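Local structure of predicted sugar phosphatases of the HAD superfamily (2HX1) at residues V52-S57 and I81-I86; F202-S207 and H236-G241. The protein probably hydrolyses sugar phosphates as a magnesium-dependent phosphatase of the HAD superfamily. All blocks are in the same frame, centred on the assembly; numbering follows the deposited sequence.

Following the chain, contact 1 closes the loop of a beta-alpha-beta unit, in which strand 48-53 leads through helix 60-69 to strand 80-82 at the margin of the six-stranded parallel sheet. Helix 83-94 then leads toward the second, five-stranded sheet. Contact 2 begins where its edge strand 199-202 ends, and closes a separate loop containing helix 208-218 and strand 228-232. The two loops follow in series, neither nesting nor crossing, but their contacts touch in space: Lys-204 of contact 2 bonds back to Val-52 and Asn-54 of contact 1. Together they tie the ends of strands 48-53 and 80-82 to the loop after strand 199-202 and to helix 235-245, near the magnesium site.

Contact 1. Residues V52-S57 and I81-I86; sequences VTNDAS and ISSGMI
Strands 48-53 and 80-82 run parallel here, and the chains stay side by side past the strand ends, where the second becomes helix 83-94 and the first a loop. Thr-53 takes part in both bonds of the pairing: its N donates to Ile-81 O at 3.0 Å, nearly along the carbonyl axis, and its O receives Ser-83 N, also at 3.0 Å but with a more bent N-H (137°). On one face of the sheet, Val-52 and Ile-81 lie side by side and point the same way, Val-52 CG2 meeting Ile-81 CD1 at 4.2 Å. On the other, Thr-53 directs OG1 anti to its own N (chi1 -180°), where its position, somewhat less certain, fits acceptance of Asp-55 N in an ST turn; this leaves CG2 in the crowded position, 3.9 Å from Ser-82 CB.

With OG anti to the backbone N (chi1 158°), the Ser-82 hydroxyl caps the helix by accepting Gly-84 N at 3.2 Å and spends its proton on Asp-55 O at 2.8 Å, approaching from above the carbonyl plane. One hydroxyl thus fixes both the helix start and the loop leaving strand 48-53. Farther along, Ala-56 CB presses onto Gly-84 CA at 3.3 Å, a tight fit against bare backbone. Asp-55 OD1 stiffens the loop: it accepts Ser-57 N, making an Asx turn, and also takes the Ser-57 hydroxyl on its syn lone pair. By sequence and position, Thr-53 probably corresponds to HAD motif II.

Asn-54 leaves the backbone directed away from 81-86, and its amide links Lys-204 N and Asn-168 O. Met-209 of helix 208-218 packs on Val-52 and Ile-81, Leu-63 of helix 60-69 lies against Ser-82 and Asp-55, and Ala-167 of strand 164-167 touches Ala-56 and Ser-83.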
ATOM      1  N   VAL A  52      22.757 -15.339 -11.973  1.00 21.77           N
ATOM      2  CA  VAL A  52      22.566 -14.238 -11.038  1.00 19.78           C
ATOM      3  C   VAL A  52      21.176 -14.507 -10.438  1.00 21.80           C
ATOM      4  O   VAL A  52      20.156 -14.429 -11.133  1.00 21.60           O
ATOM      5  CB  VAL A  52      22.611 -12.884 -11.746  1.00 18.36           C
ATOM      6  CG1 VAL A  52      22.355 -11.775 -10.771  1.00 19.28           C
ATOM      7  CG2 VAL A  52      23.950 -12.727 -12.453  1.00 17.82           C
ATOM      8  N   THR A  53      21.166 -14.857  -9.158  1.00 19.21           N
ATOM      9  CA  THR A  53      20.011 -15.399  -8.514  1.00 18.85           C
ATOM     10  C   THR A  53      19.803 -14.740  -7.154  1.00 19.19           C
ATOM     11  O   THR A  53      20.786 -14.434  -6.443  1.00 19.46           O
ATOM     12  CB  THR A  53      20.187 -16.911  -8.330  1.00 19.15           C
ATOM     13  OG1 THR A  53      19.025 -17.469  -7.692  1.00 21.03           O
ATOM     14  CG2 THR A  53      21.427 -17.226  -7.496  1.00 21.35           C
ATOM     15  N   ASN A  54      18.534 -14.508  -6.825  1.00 20.98           N
ATOM     16  CA  ASN A  54      18.115 -14.044  -5.502  1.00 24.26           C
ATOM     17  C   ASN A  54      17.909 -15.189  -4.491  1.00 25.97           C
ATOM     18  O   ASN A  54      17.344 -14.991  -3.430  1.00 30.44           O
ATOM     19  CB  ASN A  54      16.822 -13.213  -5.614  1.00 23.71           C
ATOM     20  CG  ASN A  54      17.064 -11.831  -6.173  1.00 27.29           C
ATOM     21  OD1 ASN A  54      18.209 -11.473  -6.493  1.00 18.88           O
ATOM     22  ND2 ASN A  54      15.985 -11.036  -6.308  1.00 20.07           N
ATOM     23  N   ASP A  55      18.347 -16.393  -4.827  1.00 29.58           N
ATOM     24  CA  ASP A  55      18.305 -17.526  -3.904  1.00 31.09           C
ATOM     25  C   ASP A  55      19.485 -17.462  -2.919  1.00 33.92           C
ATOM     26  O   ASP A  55      20.592 -17.759  -3.315  1.00 37.43           O
ATOM     27  CB  ASP A  55      18.330 -18.813  -4.725  1.00 31.10           C
ATOM     28  CG  ASP A  55      18.144 -20.060  -3.887  1.00 31.77           C
ATOM     29  OD1 ASP A  55      18.261 -20.015  -2.639  1.00 29.36           O
ATOM     30  OD2 ASP A  55      17.872 -21.101  -4.512  1.00 30.47           O
ATOM     31  N   ALA A  56      19.236 -17.066  -1.659  1.00 33.06           N
ATOM     32  CA  ALA A  56      20.246 -17.037  -0.587  1.00 31.30           C
ATOM     33  C   ALA A  56      20.023 -18.163   0.468  1.00 31.40           C
ATOM     34  O   ALA A  56      20.430 -18.046   1.622  1.00 32.09           O
ATOM     35  CB  ALA A  56      20.239 -15.673   0.070  1.00 30.49           C
ATOM     36  N   SER A  57      19.381 -19.258   0.054  1.00 31.14           N
ATOM     37  CA  SER A  57      19.069 -20.363   0.969  1.00 30.60           C
ATOM     38  C   SER A  57      20.200 -21.398   1.063  1.00 28.86           C
ATOM     39  O   SER A  57      20.067 -22.324   1.836  1.00 28.17           O
ATOM     40  CB  SER A  57      17.788 -21.104   0.546  1.00 28.52           C
ATOM     41  OG  SER A  57      17.994 -21.772  -0.679  1.00 28.10           O
ATOM     42  N   ILE A  81      26.420 -16.174  -8.939  1.00 24.21           N
ATOM     43  CA  ILE A  81      26.405 -14.962  -8.142  0.70 25.37           C
ATOM     44  C   ILE A  81      25.041 -14.871  -7.474  1.00 25.37           C
ATOM     45  O   ILE A  81      24.026 -14.763  -8.136  1.00 24.17           O
ATOM     46  CB  ILE A  81      26.624 -13.706  -9.011  0.70 25.28           C
ATOM     47  CG1 ILE A  81      27.876 -13.853  -9.900  0.70 25.98           C
ATOM     48  CG2 ILE A  81      26.716 -12.488  -8.108  0.70 18.24           C
ATOM     49  CD1 ILE A  81      27.910 -12.857 -11.096  0.70 28.40           C
ATOM     50  N   SER A  82      25.027 -14.909  -6.153  1.00 25.15           N
ATOM     51  CA  SER A  82      23.811 -15.058  -5.400  1.00 26.08           C
ATOM     52  C   SER A  82      23.665 -13.929  -4.401  1.00 24.72           C
ATOM     53  O   SER A  82      24.669 -13.443  -3.873  1.00 24.37           O
ATOM     54  CB  SER A  82      23.954 -16.393  -4.651  1.00 25.27           C
ATOM     55  OG  SER A  82      23.121 -16.479  -3.527  1.00 32.56           O
ATOM     56  N   SER A  83      22.434 -13.573  -4.066  1.00 23.66           N
ATOM     57  CA  SER A  83      22.218 -12.465  -3.134  1.00 25.11           C
ATOM     58  C   SER A  83      22.679 -12.844  -1.725  1.00 25.43           C
ATOM     59  O   SER A  83      22.990 -11.969  -0.920  1.00 26.30           O
ATOM     60  CB  SER A  83      20.773 -11.984  -3.144  1.00 26.10           C
ATOM     61  OG  SER A  83      19.920 -12.966  -2.631  1.00 25.77           O
ATOM     62  N   GLY A  84      22.783 -14.138  -1.440  1.00 23.63           N
ATOM     63  CA  GLY A  84      23.356 -14.576  -0.167  1.00 25.44           C
ATOM     64  C   GLY A  84      24.774 -14.082   0.069  1.00 25.56           C
ATOM     65  O   GLY A  84      25.193 -13.899   1.223  1.00 26.02           O
HETATM   66  N   MSE A  85      25.510 -13.837  -1.016  1.00 24.91           N
HETATM   67  CA  MSE A  85      26.856 -13.278  -0.898  0.70 27.12           C
HETATM   68  C   MSE A  85      26.812 -11.851  -0.344  1.00 27.07           C
HETATM   69  O   MSE A  85      27.686 -11.447   0.436  1.00 26.68           O
HETATM   70  CB  MSE A  85      27.553 -13.308  -2.251  0.70 27.08           C
HETATM   71  CG  MSE A  85      27.847 -14.751  -2.718  0.70 32.63           C
HETATM   72 SE   MSE A  85      28.116 -14.933  -4.637  0.50 41.11          SE
HETATM   73  CE  MSE A  85      29.511 -13.520  -4.909  0.70 28.88           C
ATOM     74  N   ILE A  86      25.790 -11.089  -0.738  1.00 24.31           N
ATOM     75  CA  ILE A  86      25.641  -9.738  -0.262  0.60 26.41           C
ATOM     76  C   ILE A  86      25.313  -9.753   1.219  1.00 26.17           C
ATOM     77  O   ILE A  86      25.900  -9.000   2.010  1.00 27.59           O
ATOM     78  CB  ILE A  86      24.522  -8.953  -0.974  0.60 29.00           C
ATOM     79  CG1 ILE A  86      24.731  -8.909  -2.491  0.60 29.08           C
ATOM     80  CG2 ILE A  86      24.467  -7.529  -0.401  0.60 23.90           C
ATOM     81  CD1 ILE A  86      23.531  -8.361  -3.230  0.60 30.59           C
TER

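Contact 2. Residues F202-S207 and H236-G241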
ATOM      1  N   PHE A 202      18.053  -7.656  -0.439  1.00 22.56           N
ATOM      2  CA  PHE A 202      19.237  -7.753  -1.301  1.00 22.90           C
ATOM      3  C   PHE A 202      18.895  -8.534  -2.535  1.00 23.83           C
ATOM      4  O   PHE A 202      18.106  -9.498  -2.486  1.00 22.10           O
ATOM      5  CB  PHE A 202      20.389  -8.452  -0.578  1.00 24.01           C
ATOM      6  CG  PHE A 202      20.998  -7.628   0.563  1.00 24.59           C
ATOM      7  CD1 PHE A 202      21.439  -6.331   0.345  1.00 28.80           C
ATOM      8  CD2 PHE A 202      21.154  -8.176   1.820  1.00 17.02           C
ATOM      9  CE1 PHE A 202      22.029  -5.583   1.371  1.00 22.61           C
ATOM     10  CE2 PHE A 202      21.742  -7.438   2.849  1.00 22.47           C
ATOM     11  CZ  PHE A 202      22.172  -6.146   2.617  1.00 25.38           C
ATOM     12  N   GLY A 203      19.484  -8.104  -3.642  1.00 20.76           N
ATOM     13  CA  GLY A 203      19.363  -8.809  -4.903  1.00 19.93           C
ATOM     14  C   GLY A 203      18.615  -7.981  -5.899  1.00 20.12           C
ATOM     15  O   GLY A 203      18.227  -6.839  -5.619  1.00 17.08           O
ATOM     16  N   LYS A 204      18.369  -8.598  -7.056  1.00 19.82           N
ATOM     17  CA  LYS A 204      17.662  -7.955  -8.156  1.00 19.44           C
ATOM     18  C   LYS A 204      16.335  -7.427  -7.624  1.00 18.69           C
ATOM     19  O   LYS A 204      15.679  -8.121  -6.858  1.00 19.95           O
ATOM     20  CB  LYS A 204      17.413  -8.954  -9.303  1.00 17.14           C
ATOM     21  CG  LYS A 204      18.681  -9.717  -9.803  1.00 19.56           C
ATOM     22  CD  LYS A 204      18.315 -10.834 -10.768  1.00 20.74           C
ATOM     23  CE  LYS A 204      17.693 -12.042 -10.070  1.00 25.06           C
ATOM     24  NZ  LYS A 204      17.598 -13.200 -10.972  1.00 23.78           N
ATOM     25  N   PRO A 205      15.913  -6.231  -8.067  1.00 18.09           N
ATOM     26  CA  PRO A 205      16.441  -5.349  -9.115  1.00 20.20           C
ATOM     27  C   PRO A 205      17.583  -4.380  -8.723  1.00 22.46           C
ATOM     28  O   PRO A 205      17.916  -3.470  -9.511  1.00 22.98           O
ATOM     29  CB  PRO A 205      15.219  -4.526  -9.483  1.00 22.72           C
ATOM     30  CG  PRO A 205      14.500  -4.364  -8.186  1.00 21.67           C
ATOM     31  CD  PRO A 205      14.678  -5.691  -7.477  1.00 19.54           C
ATOM     32  N   ASP A 206      18.179  -4.563  -7.542  1.00 23.20           N
ATOM     33  CA  ASP A 206      19.401  -3.826  -7.172  1.00 25.05           C
ATOM     34  C   ASP A 206      20.487  -4.269  -8.149  1.00 24.50           C
ATOM     35  O   ASP A 206      20.293  -5.235  -8.889  1.00 23.03           O
ATOM     36  CB  ASP A 206      19.882  -4.158  -5.752  1.00 26.97           C
ATOM     37  CG  ASP A 206      18.943  -3.637  -4.635  1.00 33.24           C
ATOM     38  OD1 ASP A 206      17.986  -2.842  -4.907  1.00 42.12           O
ATOM     39  OD2 ASP A 206      19.216  -4.025  -3.464  1.00 35.51           O
ATOM     40  N   SER A 207      21.625  -3.572  -8.119  1.00 23.05           N
ATOM     41  CA  SER A 207      22.665  -3.710  -9.132  1.00 22.92           C
ATOM     42  C   SER A 207      24.019  -4.185  -8.603  1.00 23.39           C
ATOM     43  O   SER A 207      24.984  -4.261  -9.393  1.00 20.52           O
ATOM     44  CB  SER A 207      22.855  -2.379  -9.834  1.00 24.32           C
ATOM     45  OG  SER A 207      23.458  -1.441  -8.965  1.00 28.95           O
ATOM     46  N   HIS A 236       9.803  -7.222 -12.808  1.00 25.45           N
ATOM     47  CA  HIS A 236      10.092  -6.266 -11.769  1.00 27.56           C
ATOM     48  C   HIS A 236      11.383  -6.600 -11.040  1.00 26.55           C
ATOM     49  O   HIS A 236      11.826  -5.792 -10.239  1.00 29.34           O
ATOM     50  CB  HIS A 236       8.918  -6.158 -10.774  1.00 28.64           C
ATOM     51  CG  HIS A 236       8.340  -7.477 -10.382  1.00 38.18           C
ATOM     52  ND1 HIS A 236       8.694  -8.129  -9.218  1.00 45.17           N
ATOM     53  CD2 HIS A 236       7.454  -8.287 -11.019  1.00 41.16           C
ATOM     54  CE1 HIS A 236       8.040  -9.278  -9.147  1.00 45.74           C
ATOM     55  NE2 HIS A 236       7.283  -9.398 -10.227  1.00 46.33           N
ATOM     56  N   THR A 237      12.000  -7.759 -11.321  1.00 24.60           N
ATOM     57  CA  THR A 237      13.293  -8.088 -10.734  1.00 20.85           C
ATOM     58  C   THR A 237      14.423  -8.189 -11.813  1.00 20.76           C
ATOM     59  O   THR A 237      15.356  -7.348 -11.882  1.00 20.72           O
ATOM     60  CB  THR A 237      13.234  -9.425  -9.895  1.00 21.91           C
ATOM     61  OG1 THR A 237      12.787 -10.500 -10.717  1.00 21.22           O
ATOM     62  CG2 THR A 237      12.278  -9.342  -8.700  1.00 18.80           C
ATOM     63  N   ASP A 238      14.333  -9.201 -12.664  1.00 18.89           N
ATOM     64  CA  ASP A 238      15.321  -9.415 -13.732  1.00 20.05           C
ATOM     65  C   ASP A 238      15.386  -8.293 -14.782  1.00 20.53           C
ATOM     66  O   ASP A 238      16.469  -7.806 -15.097  1.00 22.63           O
ATOM     67  CB  ASP A 238      15.044 -10.734 -14.455  1.00 21.93           C
ATOM     68  CG  ASP A 238      14.874 -11.892 -13.502  1.00 21.96           C
ATOM     69  OD1 ASP A 238      15.668 -11.995 -12.530  1.00 24.87           O
ATOM     70  OD2 ASP A 238      13.919 -12.670 -13.700  1.00 25.32           O
ATOM     71  N   ILE A 239      14.245  -7.918 -15.338  1.00 20.19           N
ATOM     72  CA  ILE A 239      14.207  -7.032 -16.495  1.00 19.50           C
ATOM     73  C   ILE A 239      14.409  -5.605 -16.037  1.00 20.32           C
ATOM     74  O   ILE A 239      15.233  -4.903 -16.599  1.00 20.61           O
ATOM     75  CB  ILE A 239      12.894  -7.149 -17.281  1.00 20.56           C
ATOM     76  CG1 ILE A 239      12.576  -8.627 -17.596  1.00 25.60           C
ATOM     77  CG2 ILE A 239      12.976  -6.316 -18.571  1.00 18.58           C
ATOM     78  CD1 ILE A 239      13.709  -9.398 -18.280  1.00 18.10           C
ATOM     79  N   LEU A 240      13.658  -5.182 -15.013  1.00 20.48           N
ATOM     80  CA  LEU A 240      13.835  -3.834 -14.410  1.00 21.58           C
ATOM     81  C   LEU A 240      15.260  -3.675 -13.923  1.00 23.61           C
ATOM     82  O   LEU A 240      15.944  -2.694 -14.253  1.00 26.81           O
ATOM     83  CB  LEU A 240      12.839  -3.639 -13.242  1.00 22.63           C
ATOM     84  CG  LEU A 240      12.909  -2.325 -12.445  1.00 22.41           C
ATOM     85  CD1 LEU A 240      12.687  -1.182 -13.373  1.00 17.86           C
ATOM     86  CD2 LEU A 240      11.940  -2.277 -11.247  1.00 17.73           C
ATOM     87  N   GLY A 241      15.732  -4.672 -13.166  1.00 22.03           N
ATOM     88  CA  GLY A 241      17.074  -4.643 -12.605  1.00 19.17           C
ATOM     89  C   GLY A 241      18.130  -4.485 -13.668  1.00 20.24           C
ATOM     90  O   GLY A 241      18.953  -3.588 -13.595  1.00 17.68           O
TER
HETATM   91  O   HOH W   1      19.797  -2.470 -11.238  1.00 21.61           O
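The loop after strand 199-202 carries Lys-204, which by position is probably the motif III lysine of HAD phosphatases, and it meets helix 235-245 beside the magnesium site formed by Asp-20, Phe-22 and Asp-233. The lysine chain leaves with CG anti to the carbonyl carbon and bends at chi3 (-74°), crossing Asp-238 obliquely. Its NZ makes a salt bridge to Asp-238 OD1 at 2.8 Å, met nearly along the C-O axis. A second salt bridge to Asp-20 and a bond to Val-52 O complete a three-way grip on the ammonium, which would be expected to stay charged between the two carboxylates. Asp-238 is held in turn through OD2 by Thr-234 N; its side chain lies about 4 Å (nearest atoms) from the magnesium ion, consistent with a second-shell role.

The peptide bond before Pro-205 is cis, and the proline packs against the helix where Gly-241 has no side chain, so that Pro-205 CA and Gly-241 CA approach to 3.6 Å. Gly-241 CA also directs a C-H toward Pro-205 O at 3.4 Å. Pro-205 CB reaches Leu-240 CD2 at 4.3 Å. A water donates to Pro-205 O and Gly-241 O, 2.7 Å from each, pinning the two backbones together.

Met-230 of strand 228-232 packs against both Lys-204 and Asp-238. Asp-206 forms a salt bridge with Lys-244 of the second subunit. Ile-239 packs on strand 248-252, while Leu-240 of the same helix contacts Ile-200 of the second subunit.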